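Local coordinates for TipC2 (Streptococcus intermedius B196, PDB 6DHX), which probably protects its producer as an immunity protein against an antibacterial toxin exported by the type VII secretion system, at residues Pro100-Arg105 with Arg141-Lys146; Lys132-Glu135 with Gln139-Ala142. All coordinates share one frame; numbering follows the deposited sequence.

Interaction 1: Pro100-Arg105 with Arg141-Lys146; sequences PNVRVR and RAYLKK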
loop_
_atom_site.group_PDB
_atom_site.type_symbol
_atom_site.label_atom_id
_atom_site.label_comp_id
_atom_site.label_asym_id
_atom_site.label_seq_id
_atom_site.Cartn_x
_atom_site.Cartn_y
_atom_site.Cartn_z
ATOM N N PRO A 100 -21.477 3.135 8.641
ATOM C CA PRO A 100 -21.650 4.596 8.640
ATOM C C PRO A 100 -20.549 5.243 9.469
ATOM O O PRO A 100 -20.362 4.908 10.640
ATOM C CB PRO A 100 -23.039 4.792 9.259
ATOM C CG PRO A 100 -23.228 3.609 10.153
ATOM C CD PRO A 100 -22.440 2.455 9.530
ATOM N N ASN A 101 -19.778 6.122 8.827
ATOM C CA ASN A 101 -18.671 6.853 9.457
ATOM C C ASN A 101 -17.522 5.940 9.893
ATOM O O ASN A 101 -16.748 6.293 10.780
ATOM C CB ASN A 101 -19.164 7.682 10.645
ATOM C CG ASN A 101 -20.284 8.624 10.260
ATOM O OD1 ASN A 101 -20.086 9.544 9.465
ATOM N ND2 ASN A 101 -21.470 8.402 10.818
ATOM N N VAL A 102 -17.358 4.777 9.277
ATOM C CA VAL A 102 -16.278 3.868 9.675
ATOM C C VAL A 102 -15.651 3.284 8.421
ATOM O O VAL A 102 -16.370 2.799 7.545
ATOM C CB VAL A 102 -16.772 2.734 10.603
ATOM C CG1 VAL A 102 -15.600 1.810 10.973
ATOM C CG2 VAL A 102 -17.441 3.304 11.888
ATOM N N ARG A 103 -14.312 3.338 8.326
ATOM C CA ARG A 103 -13.577 2.748 7.210
ATOM C C ARG A 103 -12.551 1.773 7.751
ATOM O O ARG A 103 -11.993 1.975 8.838
ATOM C CB ARG A 103 -12.845 3.814 6.335
ATOM C CG ARG A 103 -13.776 4.993 5.885
ATOM C CD ARG A 103 -13.069 5.829 4.804
ATOM N NE ARG A 103 -11.734 6.307 5.192
ATOM C CZ ARG A 103 -11.526 7.395 5.942
ATOM N NH1 ARG A 103 -12.562 8.091 6.397
ATOM N NH2 ARG A 103 -10.284 7.778 6.242
ATOM N N VAL A 104 -12.313 0.715 7.006
ATOM C CA VAL A 104 -11.181 -0.157 7.266
ATOM C C VAL A 104 -10.016 0.292 6.394
ATOM O O VAL A 104 -10.193 0.781 5.277
ATOM C CB VAL A 104 -11.559 -1.626 7.001
ATOM C CG1 VAL A 104 -11.756 -1.864 5.478
ATOM C CG2 VAL A 104 -10.542 -2.564 7.564
ATOM N N ARG A 105 -8.816 0.199 6.939
ATOM C CA ARG A 105 -7.607 0.545 6.206
ATOM C C ARG A 105 -6.738 -0.687 6.208
ATOM O O ARG A 105 -6.394 -1.192 7.278
ATOM C CB ARG A 105 -6.863 1.687 6.874
ATOM C CG ARG A 105 -7.727 2.771 7.450
ATOM C CD ARG A 105 -6.849 3.689 8.317
ATOM N NE ARG A 105 -6.146 4.730 7.550
ATOM C CZ ARG A 105 -4.993 4.592 6.892
ATOM N NH1 ARG A 105 -4.474 5.640 6.256
ATOM N NH2 ARG A 105 -4.381 3.422 6.826
ATOM N N ARG A 141 -10.371 -5.414 15.826
ATOM C CA ARG A 141 -11.177 -6.620 15.672
ATOM C C ARG A 141 -12.623 -6.412 16.127
ATOM O O ARG A 141 -13.536 -7.001 15.540
ATOM C CB ARG A 141 -10.543 -7.798 16.413
ATOM C CG ARG A 141 -9.206 -8.211 15.780
ATOM C CD ARG A 141 -8.575 -9.398 16.521
ATOM N NE ARG A 141 -9.276 -10.654 16.258
ATOM C CZ ARG A 141 -8.887 -11.848 16.724
ATOM N NH1 ARG A 141 -7.797 -11.963 17.477
ATOM N NH2 ARG A 141 -9.573 -12.937 16.389
ATOM N N ALA A 142 -12.872 -5.566 17.133
ATOM C CA ALA A 142 -14.259 -5.298 17.522
ATOM C C ALA A 142 -15.044 -4.633 16.385
ATOM O O ALA A 142 -16.217 -4.969 16.152
ATOM C CB ALA A 142 -14.320 -4.438 18.792
ATOM N N TYR A 143 -14.428 -3.667 15.696
ATOM C CA TYR A 143 -15.101 -3.050 14.560
ATOM C C TYR A 143 -15.329 -4.069 13.463
ATOM O O TYR A 143 -16.394 -4.074 12.825
ATOM C CB TYR A 143 -14.294 -1.867 14.013
ATOM C CG TYR A 143 -14.418 -0.634 14.842
ATOM C CD1 TYR A 143 -15.525 0.211 14.708
ATOM C CD2 TYR A 143 -13.445 -0.324 15.794
ATOM C CE1 TYR A 143 -15.656 1.336 15.512
ATOM C CE2 TYR A 143 -13.564 0.783 16.599
ATOM C CZ TYR A 143 -14.657 1.615 16.449
ATOM O OH TYR A 143 -14.741 2.728 17.250
ATOM N N LEU A 144 -14.315 -4.898 13.174
ATOM C CA LEU A 144 -14.480 -5.868 12.090
ATOM C C LEU A 144 -15.618 -6.823 12.411
ATOM O O LEU A 144 -16.477 -7.094 11.556
ATOM C CB LEU A 144 -13.182 -6.642 11.849
ATOM C CG LEU A 144 -12.006 -5.768 11.426
ATOM C CD1 LEU A 144 -10.782 -6.650 11.261
ATOM C CD2 LEU A 144 -12.295 -5.044 10.084
ATOM N N LYS A 145 -15.642 -7.331 13.652
ATOM C CA LYS A 145 -16.729 -8.226 14.077
ATOM C C LYS A 145 -18.088 -7.545 13.981
ATOM O O LYS A 145 -19.068 -8.158 13.536
ATOM C CB LYS A 145 -16.468 -8.727 15.495
ATOM C CG LYS A 145 -17.563 -9.688 16.030
ATOM C CD LYS A 145 -17.284 -9.992 17.517
ATOM C CE LYS A 145 -18.382 -10.836 18.156
ATOM N NZ LYS A 145 -18.309 -10.707 19.642
ATOM N N LYS A 146 -18.177 -6.283 14.389
ATOM C CA LYS A 146 -19.462 -5.590 14.319
ATOM C C LYS A 146 -19.991 -5.546 12.892
ATOM O O LYS A 146 -21.167 -5.828 12.644
ATOM C CB LYS A 146 -19.331 -4.185 14.887
ATOM C CG LYS A 146 -20.546 -3.350 14.749
ATOM C CD LYS A 146 -20.386 -2.061 15.532
ATOM C CE LYS A 146 -21.723 -1.319 15.556
ATOM N NZ LYS A 146 -21.477 0.131 15.768
#
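V102 and Y143, with V104 and L144 beside them, make up the seam where helix 137-146 lies against the start of strand 102-111, a small worked example of how a helix is seated on one face of a mixed, mostly antiparallel sheet.

The apolar contacts are two, and each is centred on one close pair of carbons. V102 CG1 comes to 4.1 Å from Y143 CD1, meeting the ring obliquely. That methyl stands anti to the backbone N (chi1 179°), which turns it toward the helix. Two residues along the strand V104 points to the same side, and its CG2 lies 3.9 Å from L144 CD2. The leucine bond from CA to CB does not head straight for the strand; with CD1 anti to CA (chi2 178°), the other branch, CD2, is the one turned to V104. In both pairs the side chains cross at about a right angle, so each touches over a small patch rather than along its length. The backbones stay well apart, with V104 CA 8.2 Å from L144 CA.

Neighbouring elements complete the apolar layer. V102 and Y143 both rest on L125 of strand 116-127, while L144 also packs on I149 and on the C-terminal W195.

The polar groups are sorted onto the other face of the strand. R103 forms salt bridges with E95, E126 and D131, and R105 with E95, so these guanidinium groups are held by carboxylates of other strands of the sheet.

Alternation along the strand thus separates a valine face from an arginine face. With only 121 Å² buried between the two segments and no polar bond joining them, the contact probably rests on fit and burial of apolar surface, within a larger layer with L125, I149 and W195.

Interaction 2: Lys132-Glu135 with Gln139-Ala142; sequences KYIE and QVRA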
loop_
_atom_site.group_PDB
_atom_site.type_symbol
_atom_site.label_atom_id
_atom_site.label_comp_id
_atom_site.label_asym_id
_atom_site.label_seq_id
_atom_site.Cartn_x
_atom_site.Cartn_y
_atom_site.Cartn_z
ATOM N N LYS A 132 -10.506 9.967 13.096
ATOM C CA LYS A 132 -9.742 9.439 14.214
ATOM C C LYS A 132 -9.264 8.041 13.841
ATOM O O LYS A 132 -10.059 7.216 13.384
ATOM C CB LYS A 132 -10.590 9.395 15.491
ATOM N N TYR A 133 -7.980 7.772 14.038
ATOM C CA TYR A 133 -7.400 6.510 13.595
ATOM C C TYR A 133 -7.229 5.520 14.741
ATOM O O TYR A 133 -6.795 5.881 15.842
ATOM C CB TYR A 133 -6.078 6.776 12.887
ATOM C CG TYR A 133 -6.347 7.288 11.493
ATOM C CD1 TYR A 133 -6.957 6.475 10.552
ATOM C CD2 TYR A 133 -6.058 8.599 11.135
ATOM C CE1 TYR A 133 -7.226 6.944 9.269
ATOM C CE2 TYR A 133 -6.325 9.066 9.856
ATOM C CZ TYR A 133 -6.910 8.230 8.934
ATOM O OH TYR A 133 -7.184 8.680 7.656
ATOM N N ILE A 134 -7.595 4.265 14.484
ATOM C CA ILE A 134 -7.577 3.214 15.495
ATOM C C ILE A 134 -6.755 2.053 14.976
ATOM O O ILE A 134 -7.014 1.546 13.875
ATOM C CB ILE A 134 -8.999 2.758 15.863
ATOM C CG1 ILE A 134 -9.792 3.962 16.380
ATOM C CG2 ILE A 134 -8.980 1.606 16.867
ATOM C CD1 ILE A 134 -11.164 3.604 16.904
ATOM N N GLU A 135 -5.726 1.662 15.749
ATOM C CA GLU A 135 -4.813 0.594 15.364
ATOM C C GLU A 135 -4.691 -0.504 16.407
ATOM O O GLU A 135 -4.234 -1.598 16.069
ATOM C CB GLU A 135 -3.394 1.133 15.066
ATOM C CG GLU A 135 -3.166 2.558 15.498
ATOM C CD GLU A 135 -2.954 3.502 14.310
ATOM O OE1 GLU A 135 -2.147 4.450 14.430
ATOM O OE2 GLU A 135 -3.594 3.298 13.255
ATOM N N GLN A 139 -9.380 -3.282 19.528
ATOM C CA GLN A 139 -10.373 -2.337 19.026
ATOM C C GLN A 139 -10.664 -2.609 17.554
ATOM O O GLN A 139 -11.829 -2.643 17.142
ATOM C CB GLN A 139 -9.858 -0.902 19.217
ATOM C CG GLN A 139 -9.934 -0.399 20.695
ATOM C CD GLN A 139 -11.234 0.329 20.974
ATOM O OE1 GLN A 139 -11.702 1.113 20.128
ATOM N NE2 GLN A 139 -11.827 0.084 22.143
ATOM N N VAL A 140 -9.614 -2.831 16.763
ATOM C CA VAL A 140 -9.816 -3.087 15.336
ATOM C C VAL A 140 -10.704 -4.308 15.144
ATOM O O VAL A 140 -11.690 -4.272 14.387
ATOM C CB VAL A 140 -8.474 -3.269 14.615
ATOM C CG1 VAL A 140 -8.719 -3.785 13.139
ATOM C CG2 VAL A 140 -7.698 -1.933 14.549
ATOM N N ARG A 141 -10.371 -5.414 15.826
ATOM C CA ARG A 141 -11.177 -6.620 15.672
ATOM C C ARG A 141 -12.623 -6.412 16.127
ATOM O O ARG A 141 -13.536 -7.001 15.540
ATOM C CB ARG A 141 -10.543 -7.798 16.413
ATOM C CG ARG A 141 -9.206 -8.211 15.780
ATOM C CD ARG A 141 -8.575 -9.398 16.521
ATOM N NE ARG A 141 -9.276 -10.654 16.258
ATOM C CZ ARG A 141 -8.887 -11.848 16.724
ATOM N NH1 ARG A 141 -7.797 -11.963 17.477
ATOM N NH2 ARG A 141 -9.573 -12.937 16.389
ATOM N N ALA A 142 -12.872 -5.566 17.133
ATOM C CA ALA A 142 -14.259 -5.298 17.522
ATOM C C ALA A 142 -15.044 -4.633 16.385
ATOM O O ALA A 142 -16.217 -4.969 16.152
ATOM C CB ALA A 142 -14.320 -4.438 18.792
#
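I134 and Q139 face each other across a tight strand-to-helix connection, in which strand 130-134, at an edge of the mixed sheet, gives way within a few residues to helix 137-146. The chain folds back on itself here, and the last strand residue meets the first full turn of the helix.

I134 is the central side chain. With CG1 beside the backbone N (chi1 -58°), CG2 falls anti to that N, and this places the methyl against the helix, 3.5 Å from Q139 CB. The CG1 branch runs on extended to CD1, which comes within 4.1 Å of Q139 OE1. Q139 in turn is bent at its second torsion (chi2 -92°), bringing OE1 round to the CD1 end of the isoleucine, the two side chains crossing at a slant; the aliphatic base of the glutamine does the closer packing, and the oxygen touches a methyl without forming a polar bond.

V140 approaches differently. It sends CG2, anti to the carbonyl carbon, toward the backbone of the departing strand. Methyl meets methyl more loosely between I134 and V140 than methyl meets backbone. On the sheet side I134 also packs on I123 and L125 of strand 116-127. The carbonyls of the last strand residue and of the loop residue after it converge on one methyl: V140 CG2 sits 3.6 Å from I134 O and 3.8 Å from E135 O.

Both contacts seat helix 137-146 against the same sheet, and R141 and A142 belong to both helical segments. Interaction 1 is the more buried: three of its four touching residues are buried, and it joins parts of the chain separated by 35 residues through carbon-to-carbon packing alone. Interaction 2 is a local turn at the surface, with half of its touching residues exposed, so glutamine and backbone carbonyls share the work with isoleucine and valine. Their centres lie 7 Å apart, and Y143 OH meets I134 CD1 at 3.7 Å, bridging the two. On the sheet's other face, Y133 packs near R103 and R105.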